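PDB 3NYI: fat acid-binding protein from Eubacterium ventriosum, which probably binds lipids as a DegV-family protein, and holds a stearic acid molecule in the crystal. Local coordinates for residues Y52-M55 and K60-P63; D144-E149 and R291-L296. One frame throughout, in Å; residues are numbered along the deposited sequence.

Interaction 1. Residues Y52-M55 and K60-P63; sequences YQRM and KLFP
M55, present as selenomethionine, leaves helix 48-57 with CG anti to the carbonyl carbon (chi1 -60°) and its chain extended through chi2 (-176°); a turn at chi3 (91°) then carries the terminal methyl across to P63. The two side chains cross obliquely, with CE of M55 against the CD and CG atoms of the proline ring, 3.6 Å from CD of P63, and CG of M55 4.0 Å from CG of P63. The methyl also reaches the backbone of the loop, with CE of M55 4.3 Å from the carbonyl O of L61. That carbonyl is buried here and finds no hydrogen-bonding partner in the model.

One residue earlier on the helix, R54 meets the CD1 methyl of L61. CD1 of L61 is 3.9 Å from the carbonyl O of R54 and 4.1 Å from CB of R54, so it packs against the helix backbone and the root of the arginine. Two conformers of R54 are deposited; in the one described, the chain bends at chi2 and chi3, and NH2 of R54 comes obliquely to within 3.8 Å of L61 CD1. No hydrogen bond joins the segments; they meet by van der Waals contact, apolar between M55 and P63.

F34 touches L61 and P63 and, through a cation-pi contact, also meets R54. Y173 of helix 172-177 packs on M55, and V278 of helix 274-280 packs on P63. The P63 side chain is about 10 Å from the bound stearic acid. In this DegV-family protein the contact belongs to the helix-loop-strand connection that leads from helix 48-57 into strand 64-66, which pairs antiparallel with strand 25-33 in the sheet containing strand 6-10.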
loop_
_atom_site.group_PDB
_atom_site.type_symbol
_atom_site.label_atom_id
_atom_site.label_comp_id
_atom_site.label_asym_id
_atom_site.label_seq_id
_atom_site.Cartn_x
_atom_site.Cartn_y
_atom_site.Cartn_z
ATOM N N TYR A 52 -1.716 -11.301 11.938
ATOM C CA TYR A 52 -2.049 -12.365 11.006
ATOM C C TYR A 52 -2.400 -13.632 11.787
ATOM O O TYR A 52 -3.315 -14.375 11.417
ATOM C CB TYR A 52 -0.882 -12.644 10.063
ATOM C CG TYR A 52 -0.857 -11.801 8.788
ATOM C CD1 TYR A 52 -0.313 -10.522 8.779
ATOM C CD2 TYR A 52 -1.341 -12.308 7.587
ATOM C CE1 TYR A 52 -0.270 -9.764 7.595
ATOM C CE2 TYR A 52 -1.299 -11.561 6.403
ATOM C CZ TYR A 52 -0.765 -10.295 6.416
ATOM O OH TYR A 52 -0.719 -9.553 5.239
ATOM N N GLN A 53 -1.656 -13.879 12.861
ATOM C CA GLN A 53 -1.885 -15.060 13.694
ATOM C C GLN A 53 -3.288 -15.081 14.284
ATOM O O GLN A 53 -3.977 -16.100 14.211
ATOM C CB GLN A 53 -0.844 -15.164 14.813
ATOM C CG GLN A 53 0.339 -16.058 14.482
ATOM C CD GLN A 53 -0.064 -17.477 14.099
ATOM O OE1 GLN A 53 -1.103 -17.989 14.521
ATOM N NE2 GLN A 53 0.766 -18.119 13.293
ATOM N N ARG A 54 -3.711 -13.961 14.867
ATOM C CA ARG A 54 -5.047 -13.876 15.442
ATOM C C ARG A 54 -6.096 -14.270 14.412
ATOM O O ARG A 54 -7.030 -14.993 14.716
ATOM C CB ARG A 54 -5.333 -12.469 15.972
ATOM C CG ARG A 54 -4.559 -12.100 17.226
ATOM C CD ARG A 54 -5.007 -12.934 18.415
ATOM N NE ARG A 54 -6.451 -12.857 18.625
ATOM C CZ ARG A 54 -7.061 -11.883 19.292
ATOM N NH1 ARG A 54 -6.353 -10.890 19.816
ATOM N NH2 ARG A 54 -8.380 -11.898 19.433
HETATM N N MSE A 55 -5.937 -13.795 13.179
HETATM C CA MSE A 55 -6.912 -14.122 12.139
HETATM C C MSE A 55 -6.825 -15.576 11.701
HETATM O O MSE A 55 -7.845 -16.210 11.435
HETATM C CB MSE A 55 -6.764 -13.201 10.920
HETATM C CG MSE A 55 -6.970 -11.735 11.231
HETATM SE SE MSE A 55 -6.882 -10.703 9.551
HETATM C CE MSE A 55 -8.692 -10.712 9.081
ATOM N N LYS A 60 -13.305 -16.759 12.241
ATOM C CA LYS A 60 -14.550 -16.027 12.457
ATOM C C LYS A 60 -14.287 -14.617 12.977
ATOM O O LYS A 60 -15.211 -13.819 13.131
ATOM C CB LYS A 60 -15.438 -16.775 13.455
ATOM C CG LYS A 60 -16.247 -17.909 12.864
ATOM C CD LYS A 60 -17.045 -18.610 13.958
ATOM C CE LYS A 60 -17.846 -17.609 14.786
ATOM N NZ LYS A 60 -18.451 -18.235 15.997
ATOM N N LEU A 61 -13.024 -14.332 13.272
ATOM C CA LEU A 61 -12.607 -13.042 13.812
ATOM C C LEU A 61 -12.467 -12.017 12.684
ATOM O O LEU A 61 -11.658 -12.202 11.785
ATOM C CB LEU A 61 -11.253 -13.200 14.510
ATOM C CG LEU A 61 -10.899 -12.355 15.737
ATOM C CD1 LEU A 61 -9.396 -12.126 15.773
ATOM C CD2 LEU A 61 -11.643 -11.026 15.763
ATOM N N PHE A 62 -13.257 -10.949 12.727
ATOM C CA PHE A 62 -13.093 -9.846 11.778
ATOM C C PHE A 62 -12.650 -8.568 12.498
ATOM O O PHE A 62 -13.472 -7.865 13.102
ATOM C CB PHE A 62 -14.377 -9.625 10.959
ATOM C CG PHE A 62 -14.719 -10.786 10.068
ATOM C CD1 PHE A 62 -14.231 -10.850 8.771
ATOM C CD2 PHE A 62 -15.505 -11.833 10.535
ATOM C CE1 PHE A 62 -14.530 -11.927 7.950
ATOM C CE2 PHE A 62 -15.813 -12.913 9.718
ATOM C CZ PHE A 62 -15.326 -12.960 8.423
ATOM N N PRO A 63 -11.337 -8.279 12.460
ATOM C CA PRO A 63 -10.823 -7.088 13.146
ATOM C C PRO A 63 -11.277 -5.813 12.457
ATOM O O PRO A 63 -11.784 -5.872 11.330
ATOM C CB PRO A 63 -9.304 -7.228 13.021
ATOM C CG PRO A 63 -9.060 -8.667 12.619
ATOM C CD PRO A 63 -10.260 -9.050 11.818
#

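Interaction 2. Residues D144-E149 and R291-L296; sequences DGLSFE and RKYETL
The hydroxyl of Y293 donates a hydrogen bond to D144, with OH 2.6 Å from OD2. It meets the anti lone pair of that oxygen, and OD2 lies at the edge of the phenol ring near its plane, although the carboxylate and ring planes are turned 38° apart. Beside this bond L146 packs obliquely against the ring, its CD2 3.9 Å from CE1 of Y293 and its CD1 4.0 Å from the Y293 hydroxyl. A phenylalanine here would keep the ring beside L146 but would probably leave D144 OD2 without its donor and the carboxylate free to turn.

D144 and L146 flank G145, whose positive phi closes helix 128-143 in a Schellman motif. S147 N-caps helix 148-161, and the two residues that touch Y293 thus lie in the short link between these helices. Over one face of the Y293 ring lies CD of E294, 3.5 Å above the plane toward the rim. OE2 of E294 is 4.5 Å from OD2 of D144.

Y293 opens the 3-10 segment 293-295, its CG set between the backbone N and the carbonyl carbon (chi1 85°), and its backbone N donates to OE1 of Q137 in helix 128-143. Within the turn, K292 O accepts from both N and OG1 of T295, and R291 grips that OG1 side-on with NE and NH2. M141 and K154, from the two flanking helices, both touch L146 and Y293.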
loop_
_atom_site.group_PDB
_atom_site.type_symbol
_atom_site.label_atom_id
_atom_site.label_comp_id
_atom_site.label_asym_id
_atom_site.label_seq_id
_atom_site.Cartn_x
_atom_site.Cartn_y
_atom_site.Cartn_z
ATOM N N ASP A 144 18.277 11.639 -6.609
ATOM C CA ASP A 144 18.913 11.893 -7.903
ATOM C C ASP A 144 19.031 13.395 -8.190
ATOM O O ASP A 144 19.506 13.801 -9.248
ATOM C CB ASP A 144 18.171 11.174 -9.041
ATOM C CG ASP A 144 18.199 9.658 -8.893
ATOM O OD1 ASP A 144 19.026 9.159 -8.101
ATOM O OD2 ASP A 144 17.396 8.962 -9.567
ATOM N N GLY A 145 18.586 14.219 -7.246
ATOM C CA GLY A 145 18.812 15.650 -7.344
ATOM C C GLY A 145 17.732 16.476 -8.019
ATOM O O GLY A 145 17.929 17.661 -8.269
ATOM N N LEU A 146 16.589 15.868 -8.320
ATOM C CA LEU A 146 15.445 16.644 -8.792
ATOM C C LEU A 146 14.950 17.540 -7.671
ATOM O O LEU A 146 15.015 17.163 -6.503
ATOM C CB LEU A 146 14.300 15.723 -9.231
ATOM C CG LEU A 146 14.307 15.243 -10.682
ATOM C CD1 LEU A 146 15.503 14.350 -10.949
ATOM C CD2 LEU A 146 13.009 14.517 -10.998
ATOM N N SER A 147 14.446 18.719 -8.027
ATOM C CA SER A 147 13.807 19.607 -7.057
ATOM C C SER A 147 12.422 19.082 -6.702
ATOM O O SER A 147 11.855 18.274 -7.437
ATOM C CB SER A 147 13.635 20.992 -7.657
ATOM O OG SER A 147 12.631 20.960 -8.652
ATOM N N PHE A 148 11.857 19.564 -5.593
ATOM C CA PHE A 148 10.502 19.175 -5.236
ATOM C C PHE A 148 9.536 19.434 -6.392
ATOM O O PHE A 148 8.686 18.602 -6.697
ATOM C CB PHE A 148 10.031 19.898 -3.970
ATOM C CG PHE A 148 8.627 19.547 -3.562
ATOM C CD1 PHE A 148 8.349 18.326 -2.974
ATOM C CD2 PHE A 148 7.583 20.434 -3.776
ATOM C CE1 PHE A 148 7.059 17.994 -2.611
ATOM C CE2 PHE A 148 6.292 20.108 -3.412
ATOM C CZ PHE A 148 6.030 18.889 -2.827
ATOM N N GLU A 149 9.671 20.585 -7.039
ATOM C CA GLU A 149 8.777 20.935 -8.139
ATOM C C GLU A 149 8.899 19.968 -9.316
ATOM O O GLU A 149 7.895 19.567 -9.903
ATOM C CB GLU A 149 9.021 22.373 -8.610
ATOM C CG GLU A 149 8.418 23.432 -7.694
ATOM C CD GLU A 149 9.150 23.557 -6.367
ATOM O OE1 GLU A 149 10.363 23.242 -6.315
ATOM O OE2 GLU A 149 8.508 23.978 -5.376
ATOM N N ARG A 291 5.676 2.991 -13.096
ATOM C CA ARG A 291 6.602 3.477 -14.118
ATOM C C ARG A 291 7.854 4.019 -13.448
ATOM O O ARG A 291 7.776 4.603 -12.372
ATOM C CB ARG A 291 5.978 4.602 -14.956
ATOM C CG ARG A 291 5.113 4.149 -16.111
ATOM C CD ARG A 291 5.956 3.543 -17.209
ATOM N NE ARG A 291 6.787 4.541 -17.871
ATOM C CZ ARG A 291 6.439 5.187 -18.981
ATOM N NH1 ARG A 291 5.262 4.958 -19.553
ATOM N NH2 ARG A 291 7.267 6.072 -19.509
ATOM N N LYS A 292 9.008 3.827 -14.082
ATOM C CA LYS A 292 10.226 4.499 -13.620
ATOM C C LYS A 292 10.138 5.970 -13.997
ATOM O O LYS A 292 9.942 6.298 -15.168
ATOM C CB LYS A 292 11.477 3.892 -14.259
ATOM C CG LYS A 292 11.611 2.398 -14.118
ATOM C CD LYS A 292 12.549 1.898 -15.233
ATOM C CE LYS A 292 13.029 0.486 -14.994
ATOM N NZ LYS A 292 14.052 0.112 -16.016
ATOM N N TYR A 293 10.281 6.861 -13.019
ATOM C CA TYR A 293 10.141 8.292 -13.308
ATOM C C TYR A 293 11.022 8.762 -14.476
ATOM O O TYR A 293 10.629 9.657 -15.216
ATOM C CB TYR A 293 10.398 9.156 -12.067
ATOM C CG TYR A 293 11.858 9.471 -11.836
ATOM C CD1 TYR A 293 12.448 10.586 -12.424
ATOM C CD2 TYR A 293 12.647 8.653 -11.034
ATOM C CE1 TYR A 293 13.791 10.875 -12.224
ATOM C CE2 TYR A 293 13.984 8.939 -10.824
ATOM C CZ TYR A 293 14.550 10.047 -11.425
ATOM O OH TYR A 293 15.879 10.332 -11.212
ATOM N N GLU A 294 12.201 8.159 -14.626
ATOM C CA GLU A 294 13.169 8.549 -15.670
ATOM C C GLU A 294 12.591 8.452 -17.070
ATOM O O GLU A 294 13.075 9.101 -18.003
ATOM C CB GLU A 294 14.414 7.651 -15.641
ATOM C CG GLU A 294 15.222 7.725 -14.374
ATOM C CD GLU A 294 14.857 6.628 -13.399
ATOM O OE1 GLU A 294 13.674 6.226 -13.376
ATOM O OE2 GLU A 294 15.755 6.168 -12.661
ATOM N N THR A 295 11.576 7.611 -17.219
ATOM C CA THR A 295 11.035 7.289 -18.529
ATOM C C THR A 295 9.845 8.174 -18.894
ATOM O O THR A 295 9.331 8.116 -20.014
ATOM C CB THR A 295 10.641 5.791 -18.601
ATOM O OG1 THR A 295 9.561 5.531 -17.699
ATOM C CG2 THR A 295 11.820 4.920 -18.207
ATOM N N LEU A 296 9.418 9.012 -17.956
ATOM C CA LEU A 296 8.204 9.795 -18.160
ATOM C C LEU A 296 8.440 11.031 -19.015
ATOM O O LEU A 296 9.536 11.590 -19.025
ATOM C CB LEU A 296 7.579 10.189 -16.818
ATOM C CG LEU A 296 6.938 9.003 -16.104
ATOM C CD1 LEU A 296 6.462 9.416 -14.718
ATOM C CD2 LEU A 296 5.793 8.451 -16.933
#

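In the fold
From the N terminus, the chain first passes through strands 6-10 and 25-33, then helix 48-57. Interaction 1 closes over four residues, the end of that helix and the start of the loop that follows, just before strand 64-66 joins the first sheet. Interaction 2 opens much later, at the turn between helices 128-143 and 148-161. It closes only at the chain's end, after strand 285-291, and so encloses 141 residues, including nearly all of the second sheet. The two contacts follow in series, neither nested nor crossed. The centres of interactions 1 and 2 are about 40 Å apart, on opposite sides of the chain's centre. The first ties helix to loop locally, whereas the second fastens the C-terminal tail to a helix pair.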